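Local coordinates for protein isomerase/lactonizing enzyme (Agrobacterium tumefaciens, PDB 1RVK) that is of unknown function but belongs to the enolase superfamily, whose members abstract a proton alpha to a carboxylate and stabilise the enolate with magnesium, at residues A[2-7]-A[39-44]. Sequence-based numbering, arbitrary orientation.
Sequences IITDVE and TVRTED
A classic beta bulge joins T4 and D5 to R41 in the three-stranded antiparallel sheet of the N-terminal domain. Strand 3-15 is an outermost strand of this sheet, and 30-42 is the middle one. R41 O accepts from both T4 N (2.8 Å) and D5 N (3.2 Å). R41 N returns a nearly straight bond to D5 O. Beyond the bulge, E7 and T39 form a regular hydrogen-bonded pair, E7 N to T39 O and T39 N to E7 O. At the other end E43 N donates to I2 O (2.8 Å), and the E43 carboxylate lies alongside I2 CB.

D5, E7 and R41 share one face and form a salt-bridge network. R41 grips E7 end-on: NH2 meets OE1 at 2.9 Å and NH1 meets OE2 at 3.2 Å. Both nitrogens come from above the carboxylate plane, and the two flat groups are 72° apart. The R41 chain is extended as far as CD and bends at chi3 (-55°), which turns NE out of that line. NH1 also makes a weak bond to D5 OD2 (3.3 Å). D5 OD2 takes a second bond from T4 OG1, which links the bulge to the network. E47 on strand 47-52 pairs with R41 NE, and R9 shares E7 OE1.

V6 and V40 lie on the opposite face, where I3 CG2 meets V40 CG1 at 3.9 Å. I3 and V6 rest on helix 59-70, and V40 on helix 98-116. This sheet packed against helices is characteristic of the enolase-superfamily N-terminal domain, here far from the magnesium site in the barrel.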
loop_
_atom_site.group_PDB
_atom_site.type_symbol
_atom_site.label_atom_id
_atom_site.label_comp_id
_atom_site.label_asym_id
_atom_site.label_seq_id
_atom_site.Cartn_x
_atom_site.Cartn_y
_atom_site.Cartn_z
ATOM N N ILE A 2 25.727 -16.246 3.799
ATOM C CA ILE A 2 25.576 -15.728 5.153
ATOM C C ILE A 2 25.570 -14.200 5.180
ATOM O O ILE A 2 26.372 -13.551 4.508
ATOM C CB ILE A 2 26.715 -16.235 6.066
ATOM C CG1 ILE A 2 26.660 -17.761 6.166
ATOM C CG2 ILE A 2 26.599 -15.612 7.451
ATOM C CD1 ILE A 2 25.381 -18.293 6.803
ATOM N N ILE A 3 24.655 -13.634 5.960
ATOM C CA ILE A 3 24.538 -12.184 6.093
ATOM C C ILE A 3 25.691 -11.634 6.932
ATOM O O ILE A 3 25.943 -12.108 8.046
ATOM C CB ILE A 3 23.204 -11.803 6.773
ATOM C CG1 ILE A 3 22.036 -12.240 5.885
ATOM C CG2 ILE A 3 23.158 -10.298 7.046
ATOM C CD1 ILE A 3 20.666 -12.050 6.519
ATOM N N THR A 4 26.385 -10.630 6.403
ATOM C CA THR A 4 27.507 -10.036 7.115
ATOM C C THR A 4 27.261 -8.597 7.550
ATOM O O THR A 4 27.891 -8.121 8.494
ATOM C CB THR A 4 28.797 -10.065 6.261
ATOM O OG1 THR A 4 28.565 -9.396 5.014
ATOM C CG2 THR A 4 29.224 -11.500 5.993
ATOM N N ASP A 5 26.347 -7.906 6.873
ATOM C CA ASP A 5 26.063 -6.512 7.212
ATOM C C ASP A 5 24.608 -6.101 7.014
ATOM O O ASP A 5 23.924 -6.601 6.122
ATOM C CB ASP A 5 26.924 -5.578 6.355
ATOM C CG ASP A 5 28.406 -5.853 6.491
ATOM O OD1 ASP A 5 29.002 -5.417 7.497
ATOM O OD2 ASP A 5 28.971 -6.507 5.586
ATOM N N VAL A 6 24.154 -5.183 7.862
ATOM C CA VAL A 6 22.811 -4.610 7.782
ATOM C C VAL A 6 23.082 -3.117 7.929
ATOM O O VAL A 6 23.541 -2.664 8.977
ATOM C CB VAL A 6 21.898 -5.076 8.931
ATOM C CG1 VAL A 6 20.534 -4.402 8.809
ATOM C CG2 VAL A 6 21.736 -6.586 8.885
ATOM N N GLU A 7 22.816 -2.354 6.875
ATOM C CA GLU A 7 23.090 -0.923 6.906
ATOM C C GLU A 7 21.905 -0.058 6.501
ATOM O O GLU A 7 21.076 -0.457 5.688
ATOM C CB GLU A 7 24.270 -0.614 5.985
ATOM C CG GLU A 7 25.405 -1.623 6.099
ATOM C CD GLU A 7 26.476 -1.429 5.040
ATOM O OE1 GLU A 7 26.119 -1.138 3.876
ATOM O OE2 GLU A 7 27.672 -1.583 5.369
ATOM N N THR A 39 19.904 -1.821 3.596
ATOM C CA THR A 39 20.675 -2.735 2.756
ATOM C C THR A 39 21.163 -3.933 3.568
ATOM O O THR A 39 21.694 -3.775 4.668
ATOM C CB THR A 39 21.918 -2.043 2.133
ATOM O OG1 THR A 39 21.504 -1.051 1.182
ATOM C CG2 THR A 39 22.800 -3.067 1.430
ATOM N N VAL A 40 20.962 -5.129 3.026
ATOM C CA VAL A 40 21.416 -6.358 3.666
ATOM C C VAL A 40 22.487 -6.942 2.743
ATOM O O VAL A 40 22.249 -7.116 1.546
ATOM C CB VAL A 40 20.265 -7.375 3.823
ATOM C CG1 VAL A 40 20.783 -8.655 4.478
ATOM C CG2 VAL A 40 19.147 -6.766 4.661
ATOM N N ARG A 41 23.664 -7.234 3.293
ATOM C CA ARG A 41 24.759 -7.773 2.492
ATOM C C ARG A 41 25.249 -9.121 3.008
ATOM O O ARG A 41 25.258 -9.371 4.214
ATOM C CB ARG A 41 25.933 -6.782 2.467
ATOM C CG ARG A 41 27.112 -7.230 1.611
ATOM C CD ARG A 41 28.283 -6.246 1.685
ATOM N NE ARG A 41 27.880 -4.888 1.332
ATOM C CZ ARG A 41 27.672 -3.914 2.212
ATOM N NH1 ARG A 41 27.833 -4.139 3.509
ATOM N NH2 ARG A 41 27.291 -2.715 1.796
ATOM N N THR A 42 25.662 -9.986 2.084
ATOM C CA THR A 42 26.163 -11.310 2.438
ATOM C C THR A 42 27.680 -11.408 2.235
ATOM O O THR A 42 28.307 -10.488 1.707
ATOM C CB THR A 42 25.470 -12.403 1.601
ATOM O OG1 THR A 42 25.573 -12.079 0.210
ATOM C CG2 THR A 42 23.998 -12.507 1.980
ATOM N N GLU A 43 28.257 -12.530 2.657
ATOM C CA GLU A 43 29.699 -12.764 2.546
ATOM C C GLU A 43 30.267 -12.504 1.155
ATOM O O GLU A 43 31.342 -11.920 1.017
ATOM C CB GLU A 43 30.032 -14.208 2.928
ATOM C CG GLU A 43 29.548 -14.637 4.295
ATOM C CD GLU A 43 29.735 -16.127 4.528
ATOM O OE1 GLU A 43 29.175 -16.933 3.743
ATOM O OE2 GLU A 43 30.440 -16.486 5.496
ATOM N N ASP A 44 29.547 -12.948 0.130
ATOM C CA ASP A 44 30.003 -12.786 -1.248
ATOM C C ASP A 44 29.794 -11.388 -1.823
ATOM O O ASP A 44 30.068 -11.149 -2.999
ATOM C CB ASP A 44 29.326 -13.822 -2.149
ATOM C CG ASP A 44 27.823 -13.643 -2.220
ATOM O OD1 ASP A 44 27.169 -14.417 -2.947
ATOM O OD2 ASP A 44 27.295 -12.730 -1.553
#